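Local structure of HD domain protein (Enterococcus faecalis, 4LRL) at residues I59-A62 against E63-R66; E123-I126 against T127-A131; F358-E361 against K362-A365. The protein probably hydrolyses deoxyribonucleoside triphosphates to deoxynucleosides and triphosphate through a metal-bearing HD domain, under allosteric control by bound nucleotides. All blocks are in the same frame, centred on the assembly; numbering follows the deposited sequence.

Interaction 1 (I59-A62 against E63-R66); sequences INSA and EVQR. With DGT (2'-deoxyguanosine-5'-triphosphate), chain O.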
loop_
_atom_site.group_PDB
_atom_site.type_symbol
_atom_site.label_atom_id
_atom_site.label_comp_id
_atom_site.label_asym_id
_atom_site.label_seq_id
_atom_site.Cartn_x
_atom_site.Cartn_y
_atom_site.Cartn_z
ATOM N N ILE C 59 9.599 18.982 -22.760
ATOM C CA ILE C 59 8.917 17.690 -22.682
ATOM C C ILE C 59 8.453 17.247 -24.058
ATOM O O ILE C 59 8.598 16.091 -24.427
ATOM C CB ILE C 59 7.706 17.747 -21.706
ATOM C CG1 ILE C 59 8.210 17.905 -20.265
ATOM C CG2 ILE C 59 6.797 16.509 -21.874
ATOM C CD1 ILE C 59 7.141 18.211 -19.244
ATOM N N ASN C 60 7.913 18.196 -24.814
ATOM C CA ASN C 60 7.372 17.939 -26.135
ATOM C C ASN C 60 8.430 17.772 -27.222
ATOM O O ASN C 60 8.107 17.322 -28.327
ATOM C CB ASN C 60 6.382 19.045 -26.521
ATOM C CG ASN C 60 5.023 18.866 -25.868
ATOM O OD1 ASN C 60 4.674 17.774 -25.406
ATOM N ND2 ASN C 60 4.240 19.940 -25.839
ATOM N N SER C 61 9.679 18.128 -26.903
ATOM C CA SER C 61 10.779 18.119 -27.876
ATOM C C SER C 61 11.167 16.698 -28.312
ATOM O O SER C 61 10.971 15.746 -27.560
ATOM C CB SER C 61 12.007 18.840 -27.309
ATOM O OG SER C 61 12.733 17.991 -26.434
ATOM N N ALA C 62 11.738 16.581 -29.514
ATOM C CA ALA C 62 12.054 15.290 -30.136
ATOM C C ALA C 62 12.984 14.408 -29.308
ATOM O O ALA C 62 12.794 13.196 -29.238
ATOM C CB ALA C 62 12.644 15.505 -31.527
ATOM N N GLU C 63 13.981 15.033 -28.686
ATOM C CA GLU C 63 15.023 14.330 -27.955
ATOM C C GLU C 63 14.536 13.786 -26.609
ATOM O O GLU C 63 15.058 12.788 -26.120
ATOM C CB GLU C 63 16.232 15.245 -27.749
ATOM C CG GLU C 63 16.969 15.640 -29.027
ATOM C CD GLU C 63 16.291 16.779 -29.781
ATOM O OE1 GLU C 63 15.452 17.484 -29.170
ATOM O OE2 GLU C 63 16.598 16.970 -30.983
ATOM N N VAL C 64 13.554 14.451 -26.007
ATOM C CA VAL C 64 12.956 13.983 -24.763
ATOM C C VAL C 64 11.922 12.893 -25.070
ATOM O O VAL C 64 11.848 11.897 -24.360
ATOM C CB VAL C 64 12.336 15.143 -23.947
ATOM C CG1 VAL C 64 11.572 14.630 -22.725
ATOM C CG2 VAL C 64 13.426 16.111 -23.488
ATOM N N GLN C 65 11.156 13.074 -26.141
ATOM C CA GLN C 65 10.121 12.122 -26.525
ATOM C C GLN C 65 10.649 10.714 -26.792
ATOM O O GLN C 65 9.952 9.731 -26.525
ATOM C CB GLN C 65 9.349 12.613 -27.752
ATOM C CG GLN C 65 8.405 13.766 -27.454
ATOM C CD GLN C 65 7.310 13.404 -26.462
ATOM O OE1 GLN C 65 6.601 12.413 -26.636
ATOM N NE2 GLN C 65 7.154 14.224 -25.430
ATOM N N ARG C 66 11.871 10.617 -27.316
ATOM C CA ARG C 66 12.418 9.318 -27.695
ATOM C C ARG C 66 12.813 8.488 -26.468
ATOM O O ARG C 66 12.994 7.270 -26.555
ATOM C CB ARG C 66 13.569 9.462 -28.705
ATOM C CG ARG C 66 14.795 10.173 -28.195
ATOM C CD ARG C 66 16.060 9.535 -28.745
ATOM N NE ARG C 66 17.113 9.636 -27.743
ATOM C CZ ARG C 66 18.181 8.848 -27.643
ATOM N NH1 ARG C 66 19.033 9.077 -26.656
ATOM N NH2 ARG C 66 18.410 7.851 -28.507
HETATM P PG DGT O . -3.076 21.357 -25.311
HETATM O O1G DGT O . -2.929 22.067 -26.642
HETATM O O2G DGT O . -1.789 21.192 -24.536
HETATM O O3G DGT O . -4.248 21.868 -24.495
HETATM O O3B DGT O . -3.457 19.847 -25.737
HETATM P PB DGT O . -4.225 18.855 -24.726
HETATM O O1B DGT O . -4.023 19.327 -23.310
HETATM O O2B DGT O . -5.630 18.650 -25.250
HETATM O O3A DGT O . -3.443 17.459 -24.971
HETATM P PA DGT O . -1.876 17.222 -24.683
HETATM O O1A DGT O . -1.241 18.423 -24.054
HETATM O O2A DGT O . -1.250 16.642 -25.925
HETATM O "O5'" DGT O . -1.939 16.060 -23.570
HETATM C "C5'" DGT O . -2.890 16.119 -22.505
HETATM C "C4'" DGT O . -2.665 14.977 -21.523
HETATM O "O4'" DGT O . -1.577 14.158 -21.949
HETATM C "C3'" DGT O . -2.300 15.508 -20.145
HETATM O "O3'" DGT O . -3.132 14.872 -19.160
HETATM C "C2'" DGT O . -0.840 15.140 -19.933
HETATM C "C1'" DGT O . -0.681 13.942 -20.857
HETATM N N9 DGT O . 0.696 13.718 -21.369
HETATM C C8 DGT O . 1.432 12.623 -21.123
HETATM N N7 DGT O . 2.639 12.683 -21.735
HETATM C C5 DGT O . 2.679 13.846 -22.396
HETATM C C6 DGT O . 3.667 14.533 -23.248
HETATM O O6 DGT O . 4.768 13.993 -23.487
HETATM N N1 DGT O . 3.332 15.733 -23.745
HETATM C C2 DGT O . 2.140 16.321 -23.497
HETATM N N2 DGT O . 1.877 17.533 -24.034
HETATM N N3 DGT O . 1.184 15.740 -22.722
HETATM C C4 DGT O . 1.399 14.526 -22.154
#

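Interaction 2 (E123-I126 against T127-A131); sequences ERLI and TLCAA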
loop_
_atom_site.group_PDB
_atom_site.type_symbol
_atom_site.label_atom_id
_atom_site.label_comp_id
_atom_site.label_asym_id
_atom_site.label_seq_id
_atom_site.Cartn_x
_atom_site.Cartn_y
_atom_site.Cartn_z
ATOM N N GLU C 123 17.239 30.790 -9.821
ATOM C CA GLU C 123 17.835 29.523 -10.255
ATOM C C GLU C 123 16.815 28.445 -10.607
ATOM O O GLU C 123 17.186 27.395 -11.122
ATOM C CB GLU C 123 18.789 28.980 -9.186
ATOM C CG GLU C 123 19.864 29.958 -8.716
ATOM C CD GLU C 123 21.097 29.995 -9.613
ATOM O OE1 GLU C 123 22.200 30.227 -9.083
ATOM O OE2 GLU C 123 20.972 29.795 -10.840
ATOM N N ARG C 124 15.535 28.691 -10.336
ATOM C CA ARG C 124 14.511 27.663 -10.530
ATOM C C ARG C 124 14.487 27.066 -11.944
ATOM O O ARG C 124 14.557 25.835 -12.113
ATOM C CB ARG C 124 13.110 28.168 -10.147
ATOM C CG ARG C 124 12.010 27.144 -10.467
ATOM C CD ARG C 124 10.649 27.512 -9.924
ATOM N NE ARG C 124 10.676 27.697 -8.479
ATOM C CZ ARG C 124 9.603 27.720 -7.696
ATOM N NH1 ARG C 124 9.748 27.912 -6.396
ATOM N NH2 ARG C 124 8.390 27.545 -8.201
ATOM N N LEU C 125 14.385 27.932 -12.951
ATOM C CA LEU C 125 14.200 27.476 -14.331
ATOM C C LEU C 125 15.355 26.622 -14.852
ATOM O O LEU C 125 15.122 25.574 -15.442
ATOM C CB LEU C 125 13.904 28.642 -15.275
ATOM C CG LEU C 125 13.695 28.271 -16.750
ATOM C CD1 LEU C 125 12.626 27.165 -16.944
ATOM C CD2 LEU C 125 13.362 29.515 -17.561
ATOM N N ILE C 126 16.587 27.064 -14.621
ATOM C CA ILE C 126 17.766 26.280 -14.987
ATOM C C ILE C 126 17.826 24.936 -14.245
ATOM O O ILE C 126 18.280 23.933 -14.800
ATOM C CB ILE C 126 19.096 27.084 -14.791
ATOM C CG1 ILE C 126 20.289 26.285 -15.334
ATOM C CG2 ILE C 126 19.309 27.467 -13.331
ATOM C CD1 ILE C 126 21.640 26.956 -15.146
ATOM N N THR C 127 17.366 24.926 -12.996
ATOM C CA THR C 127 17.387 23.718 -12.189
ATOM C C THR C 127 16.347 22.711 -12.708
ATOM O O THR C 127 16.616 21.503 -12.757
ATOM C CB THR C 127 17.174 24.024 -10.693
ATOM O OG1 THR C 127 18.091 25.046 -10.268
ATOM C CG2 THR C 127 17.411 22.787 -9.848
ATOM N N LEU C 128 15.178 23.216 -13.108
ATOM C CA LEU C 128 14.121 22.372 -13.659
ATOM C C LEU C 128 14.542 21.810 -15.009
ATOM O O LEU C 128 14.308 20.635 -15.307
ATOM C CB LEU C 128 12.804 23.145 -13.775
ATOM C CG LEU C 128 12.160 23.575 -12.460
ATOM C CD1 LEU C 128 10.917 24.440 -12.678
ATOM C CD2 LEU C 128 11.843 22.352 -11.620
ATOM N N CYS C 129 15.184 22.652 -15.815
ATOM C CA CYS C 129 15.684 22.216 -17.113
ATOM C C CYS C 129 16.716 21.101 -16.960
ATOM O O CYS C 129 16.576 20.039 -17.565
ATOM C CB CYS C 129 16.242 23.400 -17.901
ATOM S SG CYS C 129 14.946 24.501 -18.494
ATOM N N ALA C 130 17.726 21.330 -16.126
ATOM C CA ALA C 130 18.731 20.294 -15.841
ATOM C C ALA C 130 18.126 19.000 -15.291
ATOM O O ALA C 130 18.587 17.915 -15.638
ATOM C CB ALA C 130 19.798 20.808 -14.925
ATOM N N ALA C 131 17.094 19.116 -14.456
ATOM C CA ALA C 131 16.409 17.942 -13.916
ATOM C C ALA C 131 15.706 17.134 -15.011
ATOM O O ALA C 131 15.804 15.914 -15.054
ATOM C CB ALA C 131 15.417 18.353 -12.860
#

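Interaction 3 (F358-E361 against K362-A365); sequences FTNE and KESA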
loop_
_atom_site.group_PDB
_atom_site.type_symbol
_atom_site.label_atom_id
_atom_site.label_comp_id
_atom_site.label_asym_id
_atom_site.label_seq_id
_atom_site.Cartn_x
_atom_site.Cartn_y
_atom_site.Cartn_z
ATOM N N PHE C 358 32.401 -16.302 -6.997
ATOM C CA PHE C 358 33.728 -16.660 -6.507
ATOM C C PHE C 358 34.281 -15.425 -5.810
ATOM O O PHE C 358 33.846 -14.313 -6.103
ATOM C CB PHE C 358 34.647 -17.174 -7.631
ATOM C CG PHE C 358 34.974 -16.151 -8.673
ATOM C CD1 PHE C 358 36.123 -15.375 -8.565
ATOM C CD2 PHE C 358 34.142 -15.967 -9.770
ATOM C CE1 PHE C 358 36.429 -14.423 -9.533
ATOM C CE2 PHE C 358 34.440 -15.016 -10.742
ATOM C CZ PHE C 358 35.588 -14.247 -10.626
ATOM N N THR C 359 35.202 -15.602 -4.871
ATOM C CA THR C 359 35.607 -14.464 -4.033
ATOM C C THR C 359 36.887 -13.769 -4.493
ATOM O O THR C 359 37.015 -12.545 -4.369
ATOM C CB THR C 359 35.681 -14.818 -2.516
ATOM O OG1 THR C 359 36.097 -16.178 -2.351
ATOM C CG2 THR C 359 34.316 -14.627 -1.851
ATOM N N ASN C 360 37.815 -14.545 -5.041
ATOM C CA ASN C 360 39.095 -14.011 -5.464
ATOM C C ASN C 360 39.435 -14.478 -6.874
ATOM O O ASN C 360 39.521 -15.680 -7.141
ATOM C CB ASN C 360 40.183 -14.410 -4.461
ATOM C CG ASN C 360 41.581 -14.013 -4.906
ATOM O OD1 ASN C 360 41.762 -13.243 -5.853
ATOM N ND2 ASN C 360 42.586 -14.537 -4.210
ATOM N N GLU C 361 39.626 -13.504 -7.759
ATOM C CA GLU C 361 39.947 -13.739 -9.159
ATOM C C GLU C 361 41.286 -14.485 -9.334
ATOM O O GLU C 361 41.352 -15.494 -10.035
ATOM C CB GLU C 361 39.928 -12.401 -9.915
ATOM C CG GLU C 361 40.614 -12.387 -11.286
ATOM C CD GLU C 361 39.645 -12.576 -12.437
ATOM O OE1 GLU C 361 39.588 -13.704 -12.976
ATOM O OE2 GLU C 361 38.944 -11.600 -12.800
ATOM N N LYS C 362 42.332 -13.994 -8.676
ATOM C CA LYS C 362 43.677 -14.541 -8.813
ATOM C C LYS C 362 43.739 -16.030 -8.468
ATOM O O LYS C 362 44.422 -16.805 -9.147
ATOM C CB LYS C 362 44.660 -13.762 -7.930
ATOM C CG LYS C 362 45.888 -13.240 -8.665
ATOM C CD LYS C 362 45.533 -11.991 -9.480
ATOM C CE LYS C 362 46.531 -11.751 -10.607
ATOM N NZ LYS C 362 46.000 -10.772 -11.592
ATOM N N GLU C 363 43.031 -16.427 -7.414
ATOM C CA GLU C 363 43.079 -17.815 -6.984
ATOM C C GLU C 363 42.115 -18.694 -7.780
ATOM O O GLU C 363 42.331 -19.895 -7.901
ATOM C CB GLU C 363 42.882 -17.953 -5.462
ATOM C CG GLU C 363 41.449 -17.784 -4.954
ATOM C CD GLU C 363 41.302 -18.040 -3.451
ATOM O OE1 GLU C 363 40.178 -17.858 -2.937
ATOM O OE2 GLU C 363 42.295 -18.422 -2.784
ATOM N N SER C 364 41.073 -18.080 -8.332
ATOM C CA SER C 364 40.063 -18.784 -9.122
ATOM C C SER C 364 40.434 -18.880 -10.600
ATOM O O SER C 364 39.855 -19.679 -11.332
ATOM C CB SER C 364 38.708 -18.080 -8.993
ATOM O OG SER C 364 38.144 -18.257 -7.705
ATOM N N ALA C 365 41.390 -18.057 -11.022
ATOM C CA ALA C 365 41.703 -17.841 -12.431
ATOM C C ALA C 365 41.984 -19.123 -13.223
ATOM O O ALA C 365 41.386 -19.341 -14.278
ATOM C CB ALA C 365 42.865 -16.853 -12.565
HETATM O O HOH W 1 37.482 -17.216 -5.332
#

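Interaction 1 (I59-A62 against E63-R66)
The backbone N of Gln65 bonds to the carbonyl O of Ser61 at 3.0 Å, opening the short helix 62-65 directly after helix 53-60, with Ser61 at its N-cap. This helix-to-helix junction forms the guanine end of a dGTP pocket. Gln65 leads back across the junction: its chain bends at chi2 (-62°), bringing CG to 3.2 Å from Ser61 O and the amide up to the last turn of helix 53-60. There NE2 donates to Ile59 O at 2.6 Å, with that oxygen close to the amide plane, and also to DGT O6 at 3.1 Å, the latter bond nearly straight (169°). The two acceptors fix the rotation of the amide, and OE1 receives NE of Arg68. Asn60 reads the neighbouring edge of the base, its OD1 accepting from both N1 and N2 of DGT. Ser61 OG bonds back to Leu58 O and touches Val64 CG2, while the Glu63 carboxylate accepts from the backbone N of Glu167 and Val168, tying the junction to helix 167-175. Arg350 and Lys354 of the second subunit also bond to the nucleotide. Well off the plane of the base, just beyond the ring at its O6 side, Ile59 CG2 lies 3.6 Å from DGT O6.

Interaction 2 (E123-I126 against T127-A131)
Arg124 and Leu128, one turn apart at the start of helix 124-133, lie side by side and point the same way, with Arg124 CG 3.7 Å from Leu128 CD1. The aliphatic part of the arginine thus flanks the leucine, while its NE forms a salt bridge with Asp121. Thr127 is turned differently, back to the preceding turn. With OG1 beside its own backbone N (chi1 -51°), it donates to Glu123 O at 2.7 Å from above the carbonyl plane. The backbone N of Thr127 reaches the same oxygen at 3.1 Å, nearly in line with the C=O bond, so two donors of one residue grip this carbonyl, and the buried hydroxyl spends its proton on it. The Ile126 side chain crosses that of Thr127 at about a right angle, with Ile126 CG2 4.1 Å from Thr127 OG1. Further round, Leu125 CD1 meets Cys129 SG in an apolar contact of 3.9 Å. Successive i to i+4 backbone bonds, including Ala130 N to Ile126 O at 3.0 Å, carry the alpha-helix on toward the metal ligands His134 and Asp135 of the HD motif. The sides of helix 124-133 are packed by other helices: Leu128 and Cys129 meet helix 53-60, Thr127 touches both helix 87-108 and helix 194-200, and Ile126 rests on helix 179-187.

Interaction 3 (F358-E361 against K362-A365)
Asn360 has CG anti to its own N (chi1 174°) and a small chi2, which turn OD1 over the first turn of helix 361-377; Ser364, with chi1 -71°, points its OG back at the residues before the helix. Asn360 is the N-cap: OD1 accepts from the backbone N of Lys362 at 3.0 Å in a weak, bent bond. Its main-chain O receives the backbone N of Ser364 at 3.1 Å, so side chain and carbonyl of one residue both engage the opening turn. The Asn360 side chain also crosses that of Glu363 at about a right angle, ND2 lying 3.5 Å from the methylene CG, with the amide and carboxylate planes 31° apart. A water bridges the start of the turn. It accepts from Asn360 N at 2.7 Å and is hydrogen-bonded to Ser364 OG at the same distance, with a weaker link to Thr359 OG1. The Phe358 ring packs against this turn, its CD1 3.6 Å from Ser364 OG, which approaches obliquely; the water, Asn360 C and Glu361 N lie at the ring edge, in its plane. Phe358 follows strand 354-357 and joins Glu440 by backbone hydrogen bonding. Its side chain packs on Ile388 of strand 387-389 and, together with Ser364, on Leu476 of strand 475-476, fastening the start of helix 361-377 to these short strands.

The three contacts follow one another along the chain. Interactions 1 and 2 lie on the same side of the chain's centre, their centres about 17 Å apart and nearest atoms about 8 Å apart. Helix 53-60, which runs into interaction 1, also packs against Leu128 and Cys129 of interaction 2, and helix 87-108 touches both. These two shared helices thus link, within one helical region, a dGTP pocket completed by the second subunit and the helix leading into the nickel site. Interaction 3 lies on the opposite side, its centre about 46 Å from that of interaction 1 and about 47 Å from that of interaction 2, within the HD-associated region, where it begins a helix beside short strands.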